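Long-range contacts in tudor domain-containing protein 1 (Homo sapiens, PDB 5M9N), which binds arginine-methylated peptides through its Tudor domains and probably takes part in piRNA-guided repression of transposable elements during spermatogenesis: residues Pro47-Gln53 with Gln144-Leu150; Val149-Val153 with Val204-Leu209; Lys175-Lys180 with Glu192-Glu198. One frame throughout, in Å; residues are numbered along the deposited sequence.

Contact 1. Residues Pro47-Gln53 with Gln144-Leu150; sequences PEDFFCQ and QAIKCVL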
loop_
_atom_site.group_PDB
_atom_site.type_symbol
_atom_site.label_atom_id
_atom_site.label_comp_id
_atom_site.label_asym_id
_atom_site.label_seq_id
_atom_site.Cartn_x
_atom_site.Cartn_y
_atom_site.Cartn_z
ATOM N N PRO A 47 -7.177 -6.700 -10.260
ATOM C CA PRO A 47 -8.364 -6.581 -9.460
ATOM C C PRO A 47 -8.399 -7.393 -8.202
ATOM O O PRO A 47 -9.143 -7.024 -7.311
ATOM C CB PRO A 47 -9.460 -6.998 -10.421
ATOM C CG PRO A 47 -8.958 -6.544 -11.735
ATOM C CD PRO A 47 -7.529 -6.907 -11.676
ATOM N N GLU A 48 -7.584 -8.428 -8.088
ATOM C CA GLU A 48 -7.463 -9.197 -6.857
ATOM C C GLU A 48 -6.247 -8.803 -6.039
ATOM O O GLU A 48 -5.960 -9.445 -5.057
ATOM C CB GLU A 48 -7.410 -10.720 -7.209
ATOM C CG GLU A 48 -8.796 -11.306 -7.507
ATOM C CD GLU A 48 -8.831 -12.326 -8.625
ATOM O OE1 GLU A 48 -7.758 -12.706 -9.156
ATOM O OE2 GLU A 48 -9.932 -12.744 -9.019
ATOM N N ASP A 49 -5.492 -7.791 -6.456
ATOM C CA ASP A 49 -4.297 -7.379 -5.747
ATOM C C ASP A 49 -4.033 -5.884 -5.935
ATOM O O ASP A 49 -3.466 -5.479 -6.916
ATOM C CB ASP A 49 -3.098 -8.268 -6.218
ATOM C CG ASP A 49 -1.849 -8.020 -5.468
ATOM O OD1 ASP A 49 -1.785 -7.275 -4.471
ATOM O OD2 ASP A 49 -0.826 -8.566 -5.906
ATOM N N PHE A 50 -4.557 -5.066 -5.023
ATOM C CA PHE A 50 -4.461 -3.622 -5.130
ATOM C C PHE A 50 -4.518 -3.003 -3.750
ATOM O O PHE A 50 -4.766 -3.710 -2.792
ATOM C CB PHE A 50 -5.471 -3.048 -6.120
ATOM C CG PHE A 50 -6.909 -3.076 -5.651
ATOM C CD1 PHE A 50 -7.710 -4.179 -5.880
ATOM C CD2 PHE A 50 -7.465 -1.977 -5.021
ATOM C CE1 PHE A 50 -9.037 -4.240 -5.462
ATOM C CE2 PHE A 50 -8.771 -2.019 -4.597
ATOM C CZ PHE A 50 -9.572 -3.126 -4.834
ATOM N N PHE A 51 -4.274 -1.679 -3.672
ATOM C CA PHE A 51 -4.108 -0.967 -2.408
ATOM C C PHE A 51 -4.856 0.331 -2.422
ATOM O O PHE A 51 -4.755 1.050 -3.394
ATOM C CB PHE A 51 -2.664 -0.611 -2.174
ATOM C CG PHE A 51 -1.815 -1.808 -1.917
ATOM C CD1 PHE A 51 -1.231 -2.460 -2.945
ATOM C CD2 PHE A 51 -1.674 -2.264 -0.663
ATOM C CE1 PHE A 51 -0.429 -3.588 -2.703
ATOM C CE2 PHE A 51 -0.865 -3.364 -0.383
ATOM C CZ PHE A 51 -0.235 -4.008 -1.401
ATOM N N CYS A 52 -5.512 0.625 -1.321
ATOM C CA CYS A 52 -6.277 1.879 -1.193
ATOM C C CYS A 52 -5.660 2.591 -0.009
ATOM O O CYS A 52 -5.058 1.969 0.873
ATOM C CB CYS A 52 -7.760 1.548 -0.893
ATOM S SG CYS A 52 -8.567 0.807 -2.314
ATOM N N GLN A 53 -5.784 3.911 -0.011
ATOM C CA GLN A 53 -5.563 4.699 1.162
ATOM C C GLN A 53 -6.839 5.512 1.465
ATOM O O GLN A 53 -7.561 5.886 0.556
ATOM C CB GLN A 53 -4.435 5.705 0.925
ATOM C CG GLN A 53 -3.088 5.162 0.508
ATOM C CD GLN A 53 -2.167 6.247 -0.006
ATOM O OE1 GLN A 53 -2.563 7.058 -0.846
ATOM N NE2 GLN A 53 -0.945 6.302 0.518
ATOM N N GLN A 144 -0.601 2.582 6.080
ATOM C CA GLN A 144 -1.681 3.214 5.362
ATOM C C GLN A 144 -2.136 2.578 4.044
ATOM O O GLN A 144 -3.153 3.035 3.518
ATOM C CB GLN A 144 -1.347 4.670 5.163
ATOM C CG GLN A 144 -1.187 5.411 6.499
ATOM C CD GLN A 144 -2.498 5.630 7.225
ATOM O OE1 GLN A 144 -3.448 6.209 6.642
ATOM N NE2 GLN A 144 -2.558 5.254 8.480
ATOM N N ALA A 145 -1.390 1.641 3.463
ATOM C CA ALA A 145 -1.775 1.021 2.199
ATOM C C ALA A 145 -2.658 -0.148 2.570
ATOM O O ALA A 145 -2.221 -1.040 3.297
ATOM C CB ALA A 145 -0.587 0.524 1.419
ATOM N N ILE A 146 -3.927 -0.086 2.199
ATOM C CA ILE A 146 -4.871 -1.124 2.596
ATOM C C ILE A 146 -4.945 -2.128 1.448
ATOM O O ILE A 146 -5.305 -1.756 0.346
ATOM C CB ILE A 146 -6.243 -0.538 2.883
ATOM C CG1 ILE A 146 -6.194 0.410 4.087
ATOM C CG2 ILE A 146 -7.235 -1.631 3.209
ATOM C CD1 ILE A 146 -7.145 1.557 3.917
ATOM N N LYS A 147 -4.597 -3.398 1.725
ATOM C CA LYS A 147 -4.590 -4.429 0.710
ATOM C C LYS A 147 -6.002 -4.956 0.461
ATOM O O LYS A 147 -6.691 -5.360 1.387
ATOM C CB LYS A 147 -3.677 -5.590 1.123
ATOM C CG LYS A 147 -3.649 -6.712 0.107
ATOM C CD LYS A 147 -3.315 -6.205 -1.280
ATOM C CE LYS A 147 -3.589 -7.311 -2.276
ATOM N NZ LYS A 147 -4.895 -8.057 -2.221
ATOM N N CYS A 148 -6.396 -4.959 -0.809
ATOM C CA CYS A 148 -7.734 -5.195 -1.237
ATOM C C CYS A 148 -7.814 -6.218 -2.348
ATOM O O CYS A 148 -6.907 -6.346 -3.177
ATOM C CB CYS A 148 -8.338 -3.889 -1.773
ATOM S SG CYS A 148 -8.512 -2.631 -0.488
ATOM N N VAL A 149 -8.963 -6.899 -2.374
ATOM C CA VAL A 149 -9.395 -7.732 -3.445
ATOM C C VAL A 149 -10.818 -7.275 -3.832
ATOM O O VAL A 149 -11.624 -7.061 -2.966
ATOM C CB VAL A 149 -9.558 -9.153 -2.910
ATOM C CG1 VAL A 149 -10.160 -10.079 -3.969
ATOM C CG2 VAL A 149 -8.234 -9.657 -2.378
ATOM N N LEU A 150 -11.075 -7.141 -5.121
ATOM C CA LEU A 150 -12.315 -6.612 -5.613
ATOM C C LEU A 150 -13.405 -7.694 -5.510
ATOM O O LEU A 150 -13.243 -8.753 -6.087
ATOM C CB LEU A 150 -12.149 -6.126 -7.058
ATOM C CG LEU A 150 -13.371 -5.282 -7.483
ATOM C CD1 LEU A 150 -13.379 -3.927 -6.783
ATOM C CD2 LEU A 150 -13.444 -5.056 -8.972
#

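Contact 2. Residues Val149-Val153 with Val204-Leu209; sequences VLAGV and VSKVLL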
loop_
_atom_site.group_PDB
_atom_site.type_symbol
_atom_site.label_atom_id
_atom_site.label_comp_id
_atom_site.label_asym_id
_atom_site.label_seq_id
_atom_site.Cartn_x
_atom_site.Cartn_y
_atom_site.Cartn_z
ATOM N N VAL A 149 -8.963 -6.899 -2.374
ATOM C CA VAL A 149 -9.395 -7.732 -3.445
ATOM C C VAL A 149 -10.818 -7.275 -3.832
ATOM O O VAL A 149 -11.624 -7.061 -2.966
ATOM C CB VAL A 149 -9.558 -9.153 -2.910
ATOM C CG1 VAL A 149 -10.160 -10.079 -3.969
ATOM C CG2 VAL A 149 -8.234 -9.657 -2.378
ATOM N N LEU A 150 -11.075 -7.141 -5.121
ATOM C CA LEU A 150 -12.315 -6.612 -5.613
ATOM C C LEU A 150 -13.405 -7.694 -5.510
ATOM O O LEU A 150 -13.243 -8.753 -6.087
ATOM C CB LEU A 150 -12.149 -6.126 -7.058
ATOM C CG LEU A 150 -13.371 -5.282 -7.483
ATOM C CD1 LEU A 150 -13.379 -3.927 -6.783
ATOM C CD2 LEU A 150 -13.444 -5.056 -8.972
ATOM N N ALA A 151 -14.455 -7.436 -4.724
ATOM C CA ALA A 151 -15.623 -8.350 -4.498
ATOM C C ALA A 151 -16.413 -8.691 -5.740
ATOM O O ALA A 151 -16.590 -7.860 -6.630
ATOM C CB ALA A 151 -16.615 -7.757 -3.467
ATOM N N GLY A 152 -16.875 -9.946 -5.769
ATOM C CA GLY A 152 -17.882 -10.423 -6.719
ATOM C C GLY A 152 -17.384 -10.772 -8.107
ATOM O O GLY A 152 -18.205 -11.049 -8.972
ATOM N N VAL A 153 -16.069 -10.760 -8.336
ATOM C CA VAL A 153 -15.529 -10.930 -9.685
ATOM C C VAL A 153 -14.403 -11.929 -9.744
ATOM O O VAL A 153 -13.663 -12.087 -8.789
ATOM C CB VAL A 153 -15.023 -9.625 -10.345
ATOM C CG1 VAL A 153 -16.184 -8.717 -10.641
ATOM C CG2 VAL A 153 -13.904 -8.931 -9.526
ATOM N N VAL A 204 -17.041 -0.632 -9.668
ATOM C CA VAL A 204 -15.941 -1.020 -10.507
ATOM C C VAL A 204 -16.178 -2.466 -10.942
ATOM O O VAL A 204 -15.941 -2.775 -12.086
ATOM C CB VAL A 204 -14.562 -0.799 -9.826
ATOM C CG1 VAL A 204 -13.416 -1.336 -10.682
ATOM C CG2 VAL A 204 -14.349 0.690 -9.559
ATOM N N SER A 205 -16.639 -3.325 -10.019
ATOM C CA SER A 205 -17.001 -4.725 -10.313
ATOM C C SER A 205 -17.966 -4.820 -11.510
ATOM O O SER A 205 -17.701 -5.544 -12.442
ATOM C CB SER A 205 -17.641 -5.393 -9.077
ATOM O OG SER A 205 -16.718 -5.559 -7.988
ATOM N N LYS A 206 -19.054 -4.062 -11.471
ATOM C CA LYS A 206 -20.138 -4.120 -12.518
ATOM C C LYS A 206 -19.615 -3.747 -13.910
ATOM O O LYS A 206 -19.907 -4.429 -14.881
ATOM C CB LYS A 206 -21.370 -3.239 -12.138
ATOM C CG LYS A 206 -22.557 -3.262 -13.141
ATOM C CD LYS A 206 -22.948 -4.673 -13.610
ATOM C CE LYS A 206 -24.383 -4.809 -14.151
ATOM N NZ LYS A 206 -24.852 -3.634 -14.949
ATOM N N VAL A 207 -18.791 -2.709 -13.986
ATOM C CA VAL A 207 -18.239 -2.282 -15.270
ATOM C C VAL A 207 -17.336 -3.375 -15.877
ATOM O O VAL A 207 -17.392 -3.636 -17.073
ATOM C CB VAL A 207 -17.430 -0.977 -15.150
ATOM C CG1 VAL A 207 -16.774 -0.631 -16.487
ATOM C CG2 VAL A 207 -18.296 0.182 -14.681
ATOM N N LEU A 208 -16.500 -4.006 -15.049
ATOM C CA LEU A 208 -15.651 -5.106 -15.515
ATOM C C LEU A 208 -16.448 -6.347 -15.999
ATOM O O LEU A 208 -16.053 -6.996 -16.985
ATOM C CB LEU A 208 -14.641 -5.515 -14.426
ATOM C CG LEU A 208 -13.554 -4.503 -14.061
ATOM C CD1 LEU A 208 -12.756 -5.003 -12.864
ATOM C CD2 LEU A 208 -12.605 -4.246 -15.235
ATOM N N LEU A 209 -17.517 -6.691 -15.283
ATOM C CA LEU A 209 -18.494 -7.686 -15.722
ATOM C C LEU A 209 -19.171 -7.276 -17.037
ATOM O O LEU A 209 -19.231 -8.073 -17.967
ATOM C CB LEU A 209 -19.557 -7.912 -14.644
ATOM C CG LEU A 209 -19.038 -8.599 -13.370
ATOM C CD1 LEU A 209 -19.807 -8.214 -12.115
ATOM C CD2 LEU A 209 -19.046 -10.104 -13.545
#

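Contact 3. Residues Lys175-Lys180 with Glu192-Glu198; sequences KIITVK and ELIDKSE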
loop_
_atom_site.group_PDB
_atom_site.type_symbol
_atom_site.label_atom_id
_atom_site.label_comp_id
_atom_site.label_asym_id
_atom_site.label_seq_id
_atom_site.Cartn_x
_atom_site.Cartn_y
_atom_site.Cartn_z
ATOM N N LYS A 175 -9.268 9.958 -8.636
ATOM C CA LYS A 175 -10.646 10.018 -8.175
ATOM C C LYS A 175 -10.756 9.605 -6.724
ATOM O O LYS A 175 -9.981 8.760 -6.214
ATOM C CB LYS A 175 -11.541 9.109 -9.004
ATOM C CG LYS A 175 -12.133 9.719 -10.244
ATOM C CD LYS A 175 -13.007 8.684 -10.922
ATOM C CE LYS A 175 -13.960 9.343 -11.889
ATOM N NZ LYS A 175 -14.673 8.354 -12.728
ATOM N N ILE A 176 -11.787 10.157 -6.094
ATOM C CA ILE A 176 -12.145 9.805 -4.754
ATOM C C ILE A 176 -13.168 8.695 -4.949
ATOM O O ILE A 176 -14.117 8.866 -5.696
ATOM C CB ILE A 176 -12.762 10.969 -3.925
ATOM C CG1 ILE A 176 -12.059 12.311 -4.165
ATOM C CG2 ILE A 176 -12.667 10.650 -2.428
ATOM C CD1 ILE A 176 -12.934 13.498 -3.764
ATOM N N ILE A 177 -12.963 7.573 -4.263
ATOM C CA ILE A 177 -13.746 6.374 -4.419
ATOM C C ILE A 177 -14.300 6.047 -3.065
ATOM O O ILE A 177 -13.644 6.262 -2.066
ATOM C CB ILE A 177 -12.828 5.194 -4.930
ATOM C CG1 ILE A 177 -12.306 5.543 -6.321
ATOM C CG2 ILE A 177 -13.555 3.863 -4.982
ATOM C CD1 ILE A 177 -13.372 5.927 -7.343
ATOM N N THR A 178 -15.524 5.548 -3.028
ATOM C CA THR A 178 -16.057 4.939 -1.822
ATOM C C THR A 178 -15.598 3.459 -1.806
ATOM O O THR A 178 -15.927 2.687 -2.711
ATOM C CB THR A 178 -17.582 5.044 -1.740
ATOM O OG1 THR A 178 -17.954 6.436 -1.775
ATOM C CG2 THR A 178 -18.087 4.421 -0.478
ATOM N N VAL A 179 -14.852 3.087 -0.785
ATOM C CA VAL A 179 -14.412 1.695 -0.563
ATOM C C VAL A 179 -15.307 1.123 0.486
ATOM O O VAL A 179 -15.409 1.691 1.563
ATOM C CB VAL A 179 -12.965 1.667 -0.021
ATOM C CG1 VAL A 179 -12.496 0.228 0.221
ATOM C CG2 VAL A 179 -12.051 2.364 -0.990
ATOM N N LYS A 180 -15.977 0.023 0.175
ATOM C CA LYS A 180 -16.843 -0.641 1.112
ATOM C C LYS A 180 -16.298 -2.032 1.404
ATOM O O LYS A 180 -16.133 -2.806 0.473
ATOM C CB LYS A 180 -18.239 -0.722 0.484
ATOM C CG LYS A 180 -19.288 -1.408 1.330
ATOM C CD LYS A 180 -20.623 -1.206 0.658
ATOM C CE LYS A 180 -21.676 -2.204 1.058
ATOM N NZ LYS A 180 -22.582 -2.481 -0.090
ATOM N N GLU A 192 -15.965 -3.455 -2.265
ATOM C CA GLU A 192 -16.564 -2.882 -3.460
ATOM C C GLU A 192 -15.966 -1.518 -3.625
ATOM O O GLU A 192 -15.682 -0.853 -2.629
ATOM C CB GLU A 192 -18.074 -2.720 -3.304
ATOM C CG GLU A 192 -18.883 -3.950 -3.621
ATOM C CD GLU A 192 -20.307 -3.821 -3.146
ATOM O OE1 GLU A 192 -20.716 -2.711 -2.778
ATOM O OE2 GLU A 192 -21.025 -4.832 -3.124
ATOM N N LEU A 193 -15.765 -1.106 -4.868
ATOM C CA LEU A 193 -15.281 0.227 -5.198
ATOM C C LEU A 193 -16.397 0.950 -5.940
ATOM O O LEU A 193 -16.805 0.496 -6.997
ATOM C CB LEU A 193 -14.090 0.155 -6.118
ATOM C CG LEU A 193 -12.801 -0.507 -5.590
ATOM C CD1 LEU A 193 -11.734 -0.371 -6.650
ATOM C CD2 LEU A 193 -12.385 0.116 -4.278
ATOM N N ILE A 194 -16.837 2.090 -5.403
ATOM C CA ILE A 194 -18.034 2.765 -5.919
ATOM C C ILE A 194 -17.706 4.227 -6.129
ATOM O O ILE A 194 -17.320 4.920 -5.203
ATOM C CB ILE A 194 -19.215 2.626 -4.942
ATOM C CG1 ILE A 194 -19.525 1.140 -4.684
ATOM C CG2 ILE A 194 -20.479 3.283 -5.499
ATOM C CD1 ILE A 194 -20.228 0.889 -3.369
ATOM N N ASP A 195 -17.835 4.678 -7.367
ATOM C CA ASP A 195 -17.595 6.049 -7.675
ATOM C C ASP A 195 -18.983 6.731 -7.592
ATOM O O ASP A 195 -19.871 6.453 -8.385
ATOM C CB ASP A 195 -16.960 6.209 -9.040
ATOM C CG ASP A 195 -16.730 7.691 -9.425
ATOM O OD1 ASP A 195 -16.904 8.617 -8.558
ATOM O OD2 ASP A 195 -16.414 7.918 -10.612
ATOM N N LYS A 196 -19.134 7.555 -6.575
ATOM C CA LYS A 196 -20.372 8.282 -6.313
ATOM C C LYS A 196 -20.434 9.670 -6.985
ATOM O O LYS A 196 -21.354 10.473 -6.702
ATOM C CB LYS A 196 -20.556 8.377 -4.810
ATOM C CG LYS A 196 -20.810 7.016 -4.186
ATOM C CD LYS A 196 -21.149 7.144 -2.716
ATOM C CE LYS A 196 -21.753 5.856 -2.203
ATOM N NZ LYS A 196 -21.776 5.838 -0.711
ATOM N N SER A 197 -19.458 9.960 -7.847
ATOM C CA SER A 197 -19.361 11.234 -8.558
ATOM C C SER A 197 -20.169 11.221 -9.848
ATOM O O SER A 197 -20.284 12.251 -10.484
ATOM C CB SER A 197 -17.895 11.566 -8.882
ATOM O OG SER A 197 -17.110 11.691 -7.699
ATOM N N GLU A 198 -20.674 10.052 -10.252
ATOM C CA GLU A 198 -21.624 9.927 -11.370
ATOM C C GLU A 198 -22.991 9.648 -10.777
ATOM O O GLU A 198 -23.144 8.801 -9.904
ATOM C CB GLU A 198 -21.225 8.789 -12.338
ATOM C CG GLU A 198 -19.730 8.671 -12.643
ATOM C CD GLU A 198 -19.062 9.986 -13.048
ATOM O OE1 GLU A 198 -19.570 10.669 -13.975
ATOM O OE2 GLU A 198 -18.009 10.314 -12.447
#

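Contact 1. Residues Pro47-Gln53 with Gln144-Leu150
Phe-50, Phe-51 and Cys-52 pair in antiparallel fashion with Cys-148, Lys-147 and Ile-146 on neighbouring strands of a mixed beta sheet. Phe-50/Cys-148 and Cys-52/Ile-146 are hydrogen-bonded pairs flanking the non-hydrogen-bonded pair Phe-51/Lys-147. The shortest bond runs from Ile-146 N to Cys-52 O, 2.7 Å and nearly straight at 169°. Beyond the three bridged pairs, Leu-150 N, still in its strand, bonds to Pro-47 O, in the loop before strand 49-54, at 2.9 Å.

On the face of Phe-50 and the two cysteines, CG of Phe-50 stands between its backbone N and carbonyl carbon (chi1 72°), which carries the ring across the partner strand. Cys-148 CB then lies over one ring face, offset toward the rim and 3.6 Å from the centroid, a CH-pi contact, while Pro-47 O sits in plane at the edge. Compact cysteines suit this space: Cys-148 SG lies oblique to the ring and 3.9 Å from Cys-52 SG, too far for a disulfide. These strands belong to the staphylococcal-nuclease-like part of an extended Tudor domain, and most of the 90 intervening residues form its Tudor part. Phe-50 also packs on Val-191 and Leu-193 of strand 189-195.

The other face carries Phe-51 and Lys-147. Lysine's long aliphatic chain suits the flat ring: in the conformer described, one of two, CD of Lys-147 makes a CH-pi contact over one face, 4.0 Å from the Phe-51 centroid. The placement of its NZ, near Cys-148 O, is less certain; that oxygen also accepts a bond from Phe-50 N. Further along, Gln-53 NE2 is held by Asp-119 O.

Contact 2. Residues Val149-Val153 with Val204-Leu209
The chain leaves its strand at Leu-150, bends through Ala-151 and Gly-152, and returns so that the CA of Val-153 lies 6.4 Å from that of Ser-205 in the first turn of helix 204-210. Gly-152 has a positive phi (80°), a conformation glycine adopts easily. Ser-205 is the polar centre of the contact. Its OG, set anti to its own carbonyl carbon (chi1 -67°), donates to Ala-151 O at 2.7 Å and meets that carbonyl almost head-on, with a C=O...OG angle of 163°. A small hydroxyl side chain suits the spot because it lets the bend come close while giving the carbonyl of Ala-151 a donor.

Apolar groups flank this bond. Leu-150 rests its CG against Ser-205 OG at 3.4 Å, and its CD2 reaches Val-204 CG1 at 4.1 Å and Leu-208 CD1 at 4.0 Å. Val-153 CG1 meets Leu-209 CD1 at 3.9 Å, the two side chains crossing obliquely. Leu-208 and Leu-209 also touch Ala-214, and Val-204 packs on Met-168 of helix 162-172. Val-204, Ser-205, Leu-208 and Leu-209 thus follow the i, i+1, i+4, i+5 spacing of a helix face, packed here against the end of strand 146-150 and the bend that leads into strand 153-155.

Contact 3. Residues Lys175-Lys180 with Glu192-Glu198
Lys-175 stretches its extended chain to Asp-195, NZ meeting OD2 nearly head-on at 2.8 Å in a salt bridge. Glu-198 OE2 joins as a long partner, 3.9 Å from Lys-175 NZ, so that one ammonium group faces two carboxylates. The other oxygen of Asp-195, OD1, accepts a bond from Ser-197 N at 3.0 Å from above the carboxylate plane. This is an Asx turn: it restrains the rotation of the carboxylate and so steadies the group that Lys-175 grips. Aspartate suits the place, its length letting the carboxylate reach the backbone N two residues on.

At the far end of the pairing, Lys-180 and Glu-192 lie side by side, joined by a salt bridge from Lys-180 NZ to Glu-192 OE1 at 3.3 Å, the nitrogen standing above the carboxylate plane. Lys-196, in the loop after the strand, lays its aliphatic chain against Thr-178, its CD 3.4 Å from OG1 of the threonine. On the face opposite Thr-178, Leu-193 carries the apolar packing. Its CB meets Ile-177 CG2 at 3.9 Å, and its CD2 runs alongside Val-179 CG2 at 4.0 Å; the beta-branched Ile-177 and Val-179 suit an extended backbone.

Behind these side chains stands the antiparallel frame, with Thr-178/Ile-194 and Lys-180/Glu-192 as hydrogen-bonded pairs and Val-179/Leu-193 as the non-hydrogen-bonded pair between them. The strands are the arms of the beta hairpin 177-184/189-195. Strand 36-44 pairs with the first arm, strands 202-203 (antiparallel) and 146-150 (parallel) pair with the second, and Val-179 packs on Cys-52 of strand 49-54.

All three contacts draw on one mixed sheet, which belongs to the staphylococcal-nuclease-like part of the extended Tudor domain. Contact 1 closes first along the chain, bringing together strands separated in sequence by the Tudor part. Contact 2 starts where contact 1 ends, sharing Val-149 and Leu-150, and the chain passes through the hairpin of contact 3 before reaching helix 204-210. The centres lie about 13 Å (contacts 1 and 2), 14 Å (1 and 3) and 12 Å (2 and 3) apart. Strands 146-150 and 189-195 run parallel as neighbours, and Leu-193 packs against Leu-150. The sheet, hairpin included, and helix 204-210 thus share apolar packing through Leu-150 and Leu-193.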